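Local coordinates for argininosuccinate lyase (Chelativorans sp., PDB 6RXA), which acts as EDDS lyase, a C-N lyase of the aspartase/fumarase superfamily, here a double variant engineered for enantioselective synthesis of chiral synthons for artificial dipeptide sweeteners, at the interface of chains A and B and the interface of chains A and C. Residues are numbered along the deposited sequence; one frame, centred on the assembly and turned at random. Chains: chain A/B/C, Argininosuccinate lyase.

Contact 1: the interface of chains A and B. Residues chain A 113, 202-204, 320; chain B 156, 158, 163-164.
A:Thr203, in a loop of one subunit, packs on B:Val156 and B:Thr158 of strand 153-158, in the kind of subunit junction where the aspartase/fumarase superfamily builds its active sites. Its CB already lies near the methyl CG2 of B:Thr158, at 3.9 Å. Beyond CB the side chain forks. The hydroxyl OG1 stands anti to the backbone N (chi1 -178°) and faces B:Val156 CG2. The methyl CG2, placed between N and the carbonyl carbon, meets B:Val156 CG1 tip to tip at 3.4 Å, tight for two methyls. The same CG2 passes B:Thr158 CG2 at 3.7 Å, these two side chains running in opposite directions. B:Thr158 CG2 also touches, at 3.8 Å, CB of A:Met320, a methionine engineered in place of the natural tyrosine. Behind the loop, the amide of A:Asn113 holds A:Ala202 with a nearly straight bond (173°) from ND2 to O, 3.0 Å, in the carbonyl plane on a lone pair. A:Asn113 and B:Thr158 both belong to a fumarate site. The extended B:Gln164 brings OE1 to 2.7 Å from the oxygen of water 1, which the backbone N of A:Ala204 also reaches at 2.9 Å.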
ATOM      1  N   ASN A 113     -16.369  -2.556  24.143  1.00 13.79           N
ATOM      2  CA  ASN A 113     -16.418  -2.210  22.727  1.00 13.50           C
ATOM      3  C   ASN A 113     -16.718  -0.733  22.512  1.00 14.74           C
ATOM      4  O   ASN A 113     -16.044  -0.075  21.708  1.00 15.82           O
ATOM      5  CB  ASN A 113     -17.441  -3.080  21.989  1.00 13.70           C
ATOM      6  CG  ASN A 113     -17.088  -4.555  22.026  1.00 14.47           C
ATOM      7  OD1 ASN A 113     -15.956  -4.936  22.341  1.00 15.03           O
ATOM      8  ND2 ASN A 113     -18.061  -5.399  21.706  1.00 14.43           N
ATOM      9  N   ALA A 202     -22.300  -3.340  23.698  1.00 14.53           N
ATOM     10  CA  ALA A 202     -21.571  -4.353  22.947  1.00 14.98           C
ATOM     11  C   ALA A 202     -21.640  -4.113  21.448  1.00 13.84           C
ATOM     12  O   ALA A 202     -20.687  -4.436  20.727  1.00 14.24           O
ATOM     13  CB  ALA A 202     -22.142  -5.733  23.262  1.00 16.00           C
ATOM     14  N   THR A 203     -22.756  -3.555  20.971  1.00 13.84           N
ATOM     15  CA  THR A 203     -23.069  -3.403  19.555  1.00 13.67           C
ATOM     16  C   THR A 203     -24.570  -3.205  19.330  1.00 13.70           C
ATOM     17  O   THR A 203     -24.982  -2.903  18.211  1.00 14.47           O
ATOM     18  CB  THR A 203     -22.635  -4.630  18.742  1.00 14.74           C
ATOM     19  OG1 THR A 203     -22.916  -4.407  17.349  1.00 15.22           O
ATOM     20  CG2 THR A 203     -23.374  -5.890  19.223  1.00 14.59           C
ATOM     21  N   ALA A 204     -25.401  -3.401  20.359  1.00 13.08           N
ATOM     22  CA  ALA A 204     -26.854  -3.373  20.197  1.00 14.35           C
ATOM     23  C   ALA A 204     -27.544  -2.470  21.213  1.00 15.18           C
ATOM     24  O   ALA A 204     -28.756  -2.575  21.409  1.00 16.54           O
ATOM     25  CB  ALA A 204     -27.443  -4.789  20.269  1.00 15.07           C
ATOM     26  N   MET A 320     -18.021  -5.168  15.130  1.00 13.17           N
ATOM     27  CA  MET A 320     -16.901  -5.036  16.052  0.64 13.88           C
ATOM     28  C   MET A 320     -15.934  -6.187  15.805  1.00 12.92           C
ATOM     29  O   MET A 320     -16.347  -7.345  15.700  1.00 14.17           O
ATOM     30  CB  MET A 320     -17.428  -5.114  17.477  0.64 14.67           C
ATOM     31  CG  MET A 320     -16.357  -5.195  18.530  0.64 15.77           C
ATOM     32  SD  MET A 320     -15.583  -3.599  18.704  0.64 18.14           S
ATOM     33  CE  MET A 320     -14.129  -4.029  19.669  0.64 20.58           C
TER
ATOM     34  N   VAL B 156     -27.029 -10.104  16.014  1.00 14.20           N
ATOM     35  CA  VAL B 156     -25.850  -9.375  15.568  1.00 13.65           C
ATOM     36  C   VAL B 156     -24.620 -10.118  16.084  1.00 13.62           C
ATOM     37  O   VAL B 156     -24.656 -10.772  17.137  1.00 13.77           O
ATOM     38  CB  VAL B 156     -25.880  -7.905  16.039  1.00 13.85           C
ATOM     39  CG1 VAL B 156     -25.683  -7.799  17.540  1.00 14.27           C
ATOM     40  CG2 VAL B 156     -24.812  -7.079  15.292  1.00 14.63           C
ATOM     41  N   THR B 158     -20.341 -10.060  16.994  1.00 12.00           N
ATOM     42  CA  THR B 158     -19.058  -9.398  17.186  1.00 11.85           C
ATOM     43  C   THR B 158     -17.981 -10.481  17.173  1.00 11.84           C
ATOM     44  O   THR B 158     -18.184 -11.575  17.713  1.00 12.24           O
ATOM     45  CB  THR B 158     -18.987  -8.582  18.483  1.00 13.15           C
ATOM     46  OG1 THR B 158     -19.095  -9.454  19.604  1.00 14.42           O
ATOM     47  CG2 THR B 158     -20.100  -7.546  18.565  1.00 13.09           C
ATOM     48  N   ALA B 163     -23.801 -12.296  19.337  1.00 12.58           N
ATOM     49  CA  ALA B 163     -23.671 -11.309  20.413  1.00 12.62           C
ATOM     50  C   ALA B 163     -24.992 -11.057  21.127  1.00 13.57           C
ATOM     51  O   ALA B 163     -25.147 -11.478  22.280  1.00 14.28           O
ATOM     52  CB  ALA B 163     -23.045 -10.019  19.876  1.00 12.76           C
ATOM     53  N   GLN B 164     -25.939 -10.357  20.504  1.00 13.31           N
ATOM     54  CA  GLN B 164     -27.229 -10.039  21.116  1.00 14.41           C
ATOM     55  C   GLN B 164     -28.286  -9.981  20.028  1.00 13.81           C
ATOM     56  O   GLN B 164     -27.980  -9.888  18.838  1.00 13.83           O
ATOM     57  CB  GLN B 164     -27.182  -8.707  21.867  1.00 16.23           C
ATOM     58  CG  GLN B 164     -26.257  -8.667  23.094  1.00 16.20           C
ATOM     59  CD  GLN B 164     -26.183  -7.285  23.722  1.00 16.55           C
ATOM     60  OE1 GLN B 164     -26.697  -6.306  23.173  1.00 16.76           O
ATOM     61  NE2 GLN B 164     -25.533  -7.197  24.878  1.00 16.12           N
TER
HETATM   62  O   HOH W   1     -25.177  -4.117  23.122  1.00 14.35           O

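Contact 2: the interface of chains A and B. Residues chain A 156, 164-166, 170, 449; chain B 203-204.
B:Ala204 pushes its CB between two side chains of A strand 161-167, A:Ile166 and A:Gln164. The branch methyl CG2 of A:Ile166 meets that CB at 3.7 Å. It can do so because it lies anti to its own carbonyl carbon, while CG1 takes the other direction (chi1 60°) and carries CD1 away toward A:His170. CD1 reaches the imidazole in plane, at the ring edge. One face of the same ring is covered by A:Pro449, whose CB sits 3.5 Å above the plane and toward the rim. The imidazole is thus packed from two directions at right angles by its own chain, and its CE1 carbon is turned toward the carbonyl O of B:Thr203 at 4.1 Å. A:Pro449 also touches the partner itself: its ring carbon CD approaches the backbone O of B:Ala204 at 3.2 Å, a close carbon-oxygen contact. The valine-threonine packing and the water-mediated glutamine link of this junction recur here with the chains exchanged. B:Ala204 thus packs between strand 161-167 and the loop at A:Pro449, while A:His170 of helix 168-193 faces B:Thr203. The fit helps to seat the loop of chain B against the strand pair of chain A, and probably supports the shared active-site region nearby.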
ATOM      1  N   VAL A 156      11.060  28.815 -11.681  1.00 14.20           N
ATOM      2  CA  VAL A 156      10.245  27.659 -11.334  1.00 13.65           C
ATOM      3  C   VAL A 156      10.618  26.524 -12.285  1.00 13.62           C
ATOM      4  O   VAL A 156      11.017  26.752 -13.436  1.00 13.77           O
ATOM      5  CB  VAL A 156       8.739  27.991 -11.389  1.00 13.85           C
ATOM      6  CG1 VAL A 156       8.268  28.205 -12.815  1.00 14.27           C
ATOM      7  CG2 VAL A 156       7.917  26.875 -10.708  1.00 14.63           C
ATOM      8  N   GLN A 164      10.107  28.908 -16.209  1.00 13.31           N
ATOM      9  CA  GLN A 164       9.902  30.341 -16.415  1.00 14.41           C
ATOM     10  C   GLN A 164      10.281  31.078 -15.144  1.00 13.81           C
ATOM     11  O   GLN A 164      10.400  30.487 -14.068  1.00 13.83           O
ATOM     12  CB  GLN A 164       8.451  30.654 -16.785  1.00 16.23           C
ATOM     13  CG  GLN A 164       7.973  30.092 -18.133  1.00 16.20           C
ATOM     14  CD  GLN A 164       6.496  30.354 -18.381  1.00 16.55           C
ATOM     15  OE1 GLN A 164       5.773  30.823 -17.496  1.00 16.76           O
ATOM     16  NE2 GLN A 164       6.036  30.042 -19.588  1.00 16.12           N
ATOM     17  N   PRO A 165      10.441  32.412 -15.218  1.00 14.31           N
ATOM     18  CA  PRO A 165      10.752  33.187 -14.009  1.00 14.88           C
ATOM     19  C   PRO A 165       9.533  33.383 -13.115  1.00 15.13           C
ATOM     20  O   PRO A 165       8.435  33.676 -13.591  1.00 15.12           O
ATOM     21  CB  PRO A 165      11.242  34.535 -14.564  1.00 16.31           C
ATOM     22  CG  PRO A 165      11.598  34.259 -16.006  1.00 16.54           C
ATOM     23  CD  PRO A 165      10.597  33.229 -16.434  1.00 15.21           C
ATOM     24  N   ILE A 166       9.754  33.231 -11.802  1.00 14.70           N
ATOM     25  CA  ILE A 166       8.763  33.535 -10.775  1.00 14.00           C
ATOM     26  C   ILE A 166       9.484  34.282  -9.656  1.00 14.59           C
ATOM     27  O   ILE A 166      10.557  34.852  -9.868  1.00 14.83           O
ATOM     28  CB  ILE A 166       8.087  32.255 -10.251  1.00 14.01           C
ATOM     29  CG1 ILE A 166       9.117  31.315  -9.631  1.00 13.55           C
ATOM     30  CG2 ILE A 166       7.327  31.555 -11.364  1.00 14.16           C
ATOM     31  CD1 ILE A 166       8.514  30.311  -8.647  1.00 13.95           C
ATOM     32  N   HIS A 170       6.047  33.780  -4.716  1.00 15.56           N
ATOM     33  CA  HIS A 170       5.047  33.080  -5.517  1.00 14.42           C
ATOM     34  C   HIS A 170       5.082  31.578  -5.268  1.00 13.55           C
ATOM     35  O   HIS A 170       4.036  30.940  -5.107  1.00 12.75           O
ATOM     36  CB  HIS A 170       5.311  33.408  -6.984  1.00 14.01           C
ATOM     37  CG  HIS A 170       4.418  32.695  -7.942  1.00 15.65           C
ATOM     38  ND1 HIS A 170       4.897  31.746  -8.817  1.00 14.80           N
ATOM     39  CD2 HIS A 170       3.087  32.791  -8.174  1.00 14.93           C
ATOM     40  CE1 HIS A 170       3.893  31.283  -9.543  1.00 14.88           C
ATOM     41  NE2 HIS A 170       2.785  31.903  -9.173  1.00 14.70           N
ATOM     42  N   PRO A 449       3.088  35.373 -10.653  1.00 14.85           N
ATOM     43  CA  PRO A 449       4.187  35.789  -9.762  1.00 14.52           C
ATOM     44  C   PRO A 449       4.422  37.290  -9.609  1.00 15.28           C
ATOM     45  O   PRO A 449       5.234  37.671  -8.749  1.00 17.43           O
ATOM     46  CB  PRO A 449       5.417  35.103 -10.369  1.00 14.63           C
ATOM     47  CG  PRO A 449       5.070  34.938 -11.831  1.00 14.97           C
ATOM     48  CD  PRO A 449       3.593  34.593 -11.801  1.00 14.67           C
TER
ATOM     49  N   THR B 203       2.907  26.812 -15.586  1.00 13.84           N
ATOM     50  CA  THR B 203       3.133  26.762 -14.146  1.00 13.67           C
ATOM     51  C   THR B 203       3.268  28.166 -13.551  1.00 13.70           C
ATOM     52  O   THR B 203       3.301  28.307 -12.328  1.00 14.47           O
ATOM     53  CB  THR B 203       4.409  25.985 -13.797  1.00 14.74           C
ATOM     54  OG1 THR B 203       4.556  25.920 -12.368  1.00 15.22           O
ATOM     55  CG2 THR B 203       5.644  26.664 -14.413  1.00 14.59           C
ATOM     56  N   ALA B 204       3.379  29.205 -14.384  1.00 13.08           N
ATOM     57  CA  ALA B 204       3.653  30.558 -13.903  1.00 14.35           C
ATOM     58  C   ALA B 204       2.688  31.594 -14.470  1.00 15.18           C
ATOM     59  O   ALA B 204       2.967  32.793 -14.412  1.00 16.54           O
ATOM     60  CB  ALA B 204       5.101  30.968 -14.207  1.00 15.07           C
TER
HETATM   61  O   HOH W   2       3.410  29.621 -17.217  1.00 14.35           O

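Contact 3: the interface of chains A and B. Residues chain A 236, 310, 313-314; chain B 247, 250, 254.
Helix 236-262 of chain B, through B:Val247, B:Ser250 and B:Arg254, lies against the C-terminal end of A helix 303-314 and the first turn of A helix 236-262. This is helix-on-helix packing of the kind that builds the central bundle of the aspartase/fumarase superfamily. B:Val247 packs on A:Asp236 and A:Leu310. Its CG2, anti to the backbone N (chi1 77° for CG1), points at the carboxylate carbon CG of A:Asp236 at 3.7 Å. Its CA lies 3.9 Å from CD2 of A:Leu310, whose side chain crosses that of the valine at about a right angle. B:Ser250 packs against A:Leu313 and A:Asn314: its CB is 3.5 Å from the amide oxygen OD1 of A:Asn314, and its OG faces CB of A:Leu313. That hydroxyl is turned back on its own helix, bonding to B:Val247 O at 2.8 Å from 16° off the carbonyl plane. The same carbonyl oxygen is met by water 3, which lies 2.6 Å from A:Asp236 OD2 and so joins the chains. The guanidinium of B:Arg254 receives CD2 of A:Leu313 on one face, 3.8 Å above its plane and toward the rim. Its NH1 lies 4.4 Å from A:Asp236 OD1, a separation at which the opposite charges may still attract.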
ATOM      1  N   ASP A 236     -14.127   4.145   9.850  1.00 12.02           N
ATOM      2  CA  ASP A 236     -13.696   4.858   8.653  1.00 11.61           C
ATOM      3  C   ASP A 236     -12.948   6.134   9.018  1.00 11.85           C
ATOM      4  O   ASP A 236     -12.098   6.587   8.248  1.00 13.03           O
ATOM      5  CB  ASP A 236     -14.888   5.210   7.765  1.00 11.96           C
ATOM      6  CG  ASP A 236     -15.478   4.019   7.036  1.00 13.90           C
ATOM      7  OD1 ASP A 236     -15.021   2.873   7.238  1.00 14.50           O
ATOM      8  OD2 ASP A 236     -16.393   4.277   6.212  1.00 15.36           O
ATOM      9  N   LEU A 310      -6.767   0.133   6.081  1.00 11.45           N
ATOM     10  CA  LEU A 310      -7.700  -0.213   5.008  1.00 10.91           C
ATOM     11  C   LEU A 310      -7.701  -1.708   4.711  1.00 12.06           C
ATOM     12  O   LEU A 310      -8.761  -2.286   4.433  1.00 12.48           O
ATOM     13  CB  LEU A 310      -7.394   0.569   3.737  1.00 11.47           C
ATOM     14  CG  LEU A 310      -7.872   2.017   3.737  1.00 12.42           C
ATOM     15  CD1 LEU A 310      -7.214   2.775   2.584  1.00 13.01           C
ATOM     16  CD2 LEU A 310      -9.379   2.146   3.677  1.00 13.00           C
ATOM     17  N   LEU A 313      -9.944  -3.344   7.260  1.00 11.91           N
ATOM     18  CA  LEU A 313     -11.373  -3.122   7.056  1.00 12.21           C
ATOM     19  C   LEU A 313     -11.886  -3.936   5.878  1.00 11.75           C
ATOM     20  O   LEU A 313     -13.016  -4.426   5.910  1.00 12.92           O
ATOM     21  CB  LEU A 313     -11.652  -1.636   6.862  1.00 11.93           C
ATOM     22  CG  LEU A 313     -11.338  -0.752   8.079  1.00 13.05           C
ATOM     23  CD1 LEU A 313     -11.708   0.695   7.801  1.00 14.11           C
ATOM     24  CD2 LEU A 313     -12.049  -1.284   9.315  1.00 12.94           C
ATOM     25  N   ASN A 314     -11.061  -4.113   4.853  1.00 12.39           N
ATOM     26  CA  ASN A 314     -11.423  -4.966   3.732  1.00 12.13           C
ATOM     27  C   ASN A 314     -11.450  -6.443   4.084  1.00 14.60           C
ATOM     28  O   ASN A 314     -11.893  -7.247   3.260  1.00 18.82           O
ATOM     29  CB  ASN A 314     -10.411  -4.743   2.605  1.00 11.72           C
ATOM     30  CG  ASN A 314     -10.770  -3.575   1.746  1.00 12.35           C
ATOM     31  OD1 ASN A 314     -11.915  -3.450   1.309  1.00 13.70           O
ATOM     32  ND2 ASN A 314      -9.798  -2.712   1.466  1.00 12.27           N
TER
ATOM     33  N   VAL B 247     -12.078   3.719   0.884  1.00 11.03           N
ATOM     34  CA  VAL B 247     -12.734   3.565   2.189  1.00 11.04           C
ATOM     35  C   VAL B 247     -14.210   3.205   2.030  1.00 10.98           C
ATOM     36  O   VAL B 247     -14.725   2.320   2.726  1.00 12.40           O
ATOM     37  CB  VAL B 247     -12.485   4.766   3.127  1.00 11.27           C
ATOM     38  CG1 VAL B 247     -13.340   5.965   2.756  1.00 11.80           C
ATOM     39  CG2 VAL B 247     -12.748   4.341   4.585  1.00 11.98           C
ATOM     40  N   SER B 250     -14.369  -0.345   1.163  1.00 10.75           N
ATOM     41  CA  SER B 250     -14.084  -1.244   2.276  1.00 11.04           C
ATOM     42  C   SER B 250     -15.353  -1.530   3.071  1.00 10.42           C
ATOM     43  O   SER B 250     -15.540  -2.656   3.552  1.00 12.94           O
ATOM     44  CB  SER B 250     -12.957  -0.722   3.179  1.00 11.67           C
ATOM     45  OG  SER B 250     -13.424   0.252   4.098  1.00 13.36           O
ATOM     46  N   ARG B 254     -17.236  -5.168   3.552  1.00 11.82           N
ATOM     47  CA  ARG B 254     -17.672  -5.685   4.843  1.00 10.70           C
ATOM     48  C   ARG B 254     -19.120  -6.154   4.800  1.00 11.57           C
ATOM     49  O   ARG B 254     -19.455  -7.202   5.370  1.00 12.48           O
ATOM     50  CB  ARG B 254     -17.462  -4.607   5.910  1.00 11.55           C
ATOM     51  CG  ARG B 254     -15.987  -4.388   6.203  1.00 11.60           C
ATOM     52  CD  ARG B 254     -15.711  -3.142   7.034  1.00 13.21           C
ATOM     53  NE  ARG B 254     -16.039  -3.356   8.425  1.00 15.48           N
ATOM     54  CZ  ARG B 254     -16.088  -2.384   9.327  1.00 15.77           C
ATOM     55  NH1 ARG B 254     -15.860  -1.115   8.940  1.00 15.92           N
ATOM     56  NH2 ARG B 254     -16.350  -2.696  10.604  1.00 15.26           N
TER
HETATM   57  O   HOH W   3     -17.065   2.703   4.261  1.00 14.49           O

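Contact 4: the interface of chains A and C. Residues chain A 264-266, 285-286; chain C 161-163.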
ATOM      1  N   THR A 264      21.445  21.677  -3.410  1.00 13.26           N
ATOM      2  CA  THR A 264      22.541  20.866  -3.908  1.00 12.42           C
ATOM      3  C   THR A 264      23.764  21.744  -4.144  1.00 13.13           C
ATOM      4  O   THR A 264      23.670  22.970  -4.308  1.00 13.55           O
ATOM      5  CB  THR A 264      22.195  20.161  -5.224  1.00 12.75           C
ATOM      6  OG1 THR A 264      21.770  21.112  -6.214  1.00 13.41           O
ATOM      7  CG2 THR A 264      21.149  19.079  -4.995  1.00 13.06           C
ATOM      8  N   ASP A 265      24.927  21.093  -4.203  1.00 13.13           N
ATOM      9  CA  ASP A 265      26.156  21.792  -4.548  1.00 13.79           C
ATOM     10  C   ASP A 265      26.090  22.396  -5.948  1.00 14.57           C
ATOM     11  O   ASP A 265      26.773  23.385  -6.236  1.00 16.52           O
ATOM     12  CB  ASP A 265      27.333  20.816  -4.459  1.00 14.40           C
ATOM     13  CG  ASP A 265      27.550  20.288  -3.055  1.00 15.85           C
ATOM     14  OD1 ASP A 265      27.392  21.072  -2.105  1.00 16.48           O
ATOM     15  OD2 ASP A 265      27.898  19.106  -2.899  1.00 16.08           O
ATOM     16  N   GLU A 266      25.284  21.814  -6.824  1.00 13.71           N
ATOM     17  CA  GLU A 266      25.191  22.229  -8.215  1.00 13.65           C
ATOM     18  C   GLU A 266      24.173  23.334  -8.443  1.00 14.03           C
ATOM     19  O   GLU A 266      24.456  24.279  -9.202  1.00 14.16           O
ATOM     20  CB  GLU A 266      24.835  21.001  -9.054  1.00 14.58           C
ATOM     21  CG  GLU A 266      25.928  19.930  -9.087  1.00 15.13           C
ATOM     22  CD  GLU A 266      25.966  19.027  -7.870  1.00 15.31           C
ATOM     23  OE1 GLU A 266      25.023  19.063  -7.049  1.00 14.17           O
ATOM     24  OE2 GLU A 266      26.954  18.271  -7.759  1.00 15.93           O
ATOM     25  N   GLN A 285      33.635  17.923   4.142  1.00 15.36           N
ATOM     26  CA  GLN A 285      32.962  18.949   3.367  1.00 15.36           C
ATOM     27  C   GLN A 285      31.443  18.917   3.505  1.00 15.64           C
ATOM     28  O   GLN A 285      30.788  19.875   3.075  1.00 15.99           O
ATOM     29  CB  GLN A 285      33.341  18.858   1.875  1.00 15.47           C
ATOM     30  CG  GLN A 285      32.555  17.861   1.027  1.00 15.65           C
ATOM     31  CD  GLN A 285      33.015  16.432   1.153  1.00 15.76           C
ATOM     32  OE1 GLN A 285      33.922  16.111   1.912  1.00 16.13           O
ATOM     33  NE2 GLN A 285      32.354  15.540   0.406  1.00 14.22           N
ATOM     34  N   LYS A 286      30.856  17.865   4.079  1.00 14.83           N
ATOM     35  CA  LYS A 286      29.414  17.701   3.968  1.00 14.34           C
ATOM     36  C   LYS A 286      28.641  18.703   4.826  1.00 14.68           C
ATOM     37  O   LYS A 286      28.900  18.866   6.023  1.00 15.34           O
ATOM     38  CB  LYS A 286      28.974  16.288   4.342  1.00 13.72           C
ATOM     39  CG  LYS A 286      29.232  15.219   3.305  1.00 14.29           C
ATOM     40  CD  LYS A 286      28.567  15.556   1.981  1.00 14.25           C
ATOM     41  CE  LYS A 286      28.108  14.306   1.247  1.00 14.29           C
ATOM     42  NZ  LYS A 286      26.919  13.725   1.890  1.00 14.49           N
TER
ATOM     43  N   LYS C 161      24.234  15.259  -1.955  1.00 12.69           N
ATOM     44  CA  LYS C 161      25.391  16.132  -1.804  1.00 12.57           C
ATOM     45  C   LYS C 161      26.635  15.417  -2.319  1.00 12.89           C
ATOM     46  O   LYS C 161      26.784  14.209  -2.167  1.00 13.14           O
ATOM     47  CB  LYS C 161      25.594  16.532  -0.327  1.00 13.45           C
ATOM     48  CG  LYS C 161      24.647  17.647   0.168  1.00 14.34           C
ATOM     49  CD  LYS C 161      24.872  18.952  -0.615  1.00 15.19           C
ATOM     50  CE  LYS C 161      24.679  20.211   0.245  1.00 15.67           C
ATOM     51  NZ  LYS C 161      24.974  21.469  -0.504  1.00 16.88           N
ATOM     52  N   GLU C 162      27.542  16.177  -2.932  1.00 13.21           N
ATOM     53  CA  GLU C 162      28.752  15.573  -3.483  1.00 13.57           C
ATOM     54  C   GLU C 162      29.566  14.934  -2.373  1.00 13.21           C
ATOM     55  O   GLU C 162      29.838  15.570  -1.341  1.00 13.24           O
ATOM     56  CB  GLU C 162      29.606  16.623  -4.194  1.00 13.58           C
ATOM     57  CG  GLU C 162      28.949  17.237  -5.417  1.00 14.10           C
ATOM     58  CD  GLU C 162      29.909  17.974  -6.324  1.00 15.51           C
ATOM     59  OE1 GLU C 162      31.133  17.855  -6.125  1.00 15.38           O
ATOM     60  OE2 GLU C 162      29.426  18.686  -7.247  1.00 15.67           O
ATOM     61  N   ALA C 163      29.964  13.677  -2.590  1.00 12.58           N
ATOM     62  CA  ALA C 163      30.610  12.865  -1.555  1.00 12.62           C
ATOM     63  C   ALA C 163      32.092  12.648  -1.833  1.00 13.57           C
ATOM     64  O   ALA C 163      32.931  13.223  -1.128  1.00 14.28           O
ATOM     65  CB  ALA C 163      29.856  11.545  -1.368  1.00 12.76           C
TER
HETATM   66  O   HOH W   4      29.233  18.201  -0.741  1.00 15.47           O
HETATM   67  O   HOH W   5      35.286  13.956   0.816  1.00 15.75           O
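The carboxylate oxygen OD2 of A:Asp265 is gripped by the backbone N of C:Glu162, 3.0 Å away and nearly along the C-O axis, and by water 4. Its other oxygen, OD1, forms a salt bridge with NZ of C:Lys161 at 2.9 Å. The ammonium comes from above the carboxylate plane, 52° out of it, and the two side chains cross at about a right angle. One aspartate therefore holds both the side chain and the following backbone amide of strand 161-167. Water 4 continues to C:Glu162 O, a carbonyl that A:Gln285 also approaches. The carboxamide NE2 of A:Gln285 donates to two successive carbonyls, C:Glu162 O at 3.1 Å, close to the amide plane, and C:Ala163 O at 2.8 Å, more tilted and more bent (128°). Its OE1 reaches C:Ala163 O through water 5. A:Lys286, a fumarate-binding residue, slides past C:Lys161 in the opposite direction, its CE 3.7 Å from C:Lys161 CB. The approach of OE2 of A:Glu266 to OE2 of C:Glu162 at 2.6 Å is doubtful as a bond, since it would need a proton between them. A:Gln285 and A:Lys286 belong to the family's signature loop (SSxMPxKxN here), which carries the catalytic serine, A:Ser280 here. Held against strand 161-167 of chain C, this loop is probably steadied close to the active site.

Contacts 1 and 2 are two-fold related samples of the same junction, some 57 Å apart between their C-alpha centres: Val156, Gln164, Thr203 and Ala204 recur with the chains exchanged. Contact 3 belongs to the same A-B interface, about 18 Å from contact 1 and 41 Å from contact 2, on the helices between them. Contact 4 joins A to C, about 26 Å from contact 2, and uses the start of strand 161-167; Ala163 also lines contact 1, and Gln164 serves contacts 1 and 2. Strand 161-167 thus meets loops of two different partners, consistent with a tetramer whose active sites combine several subunits.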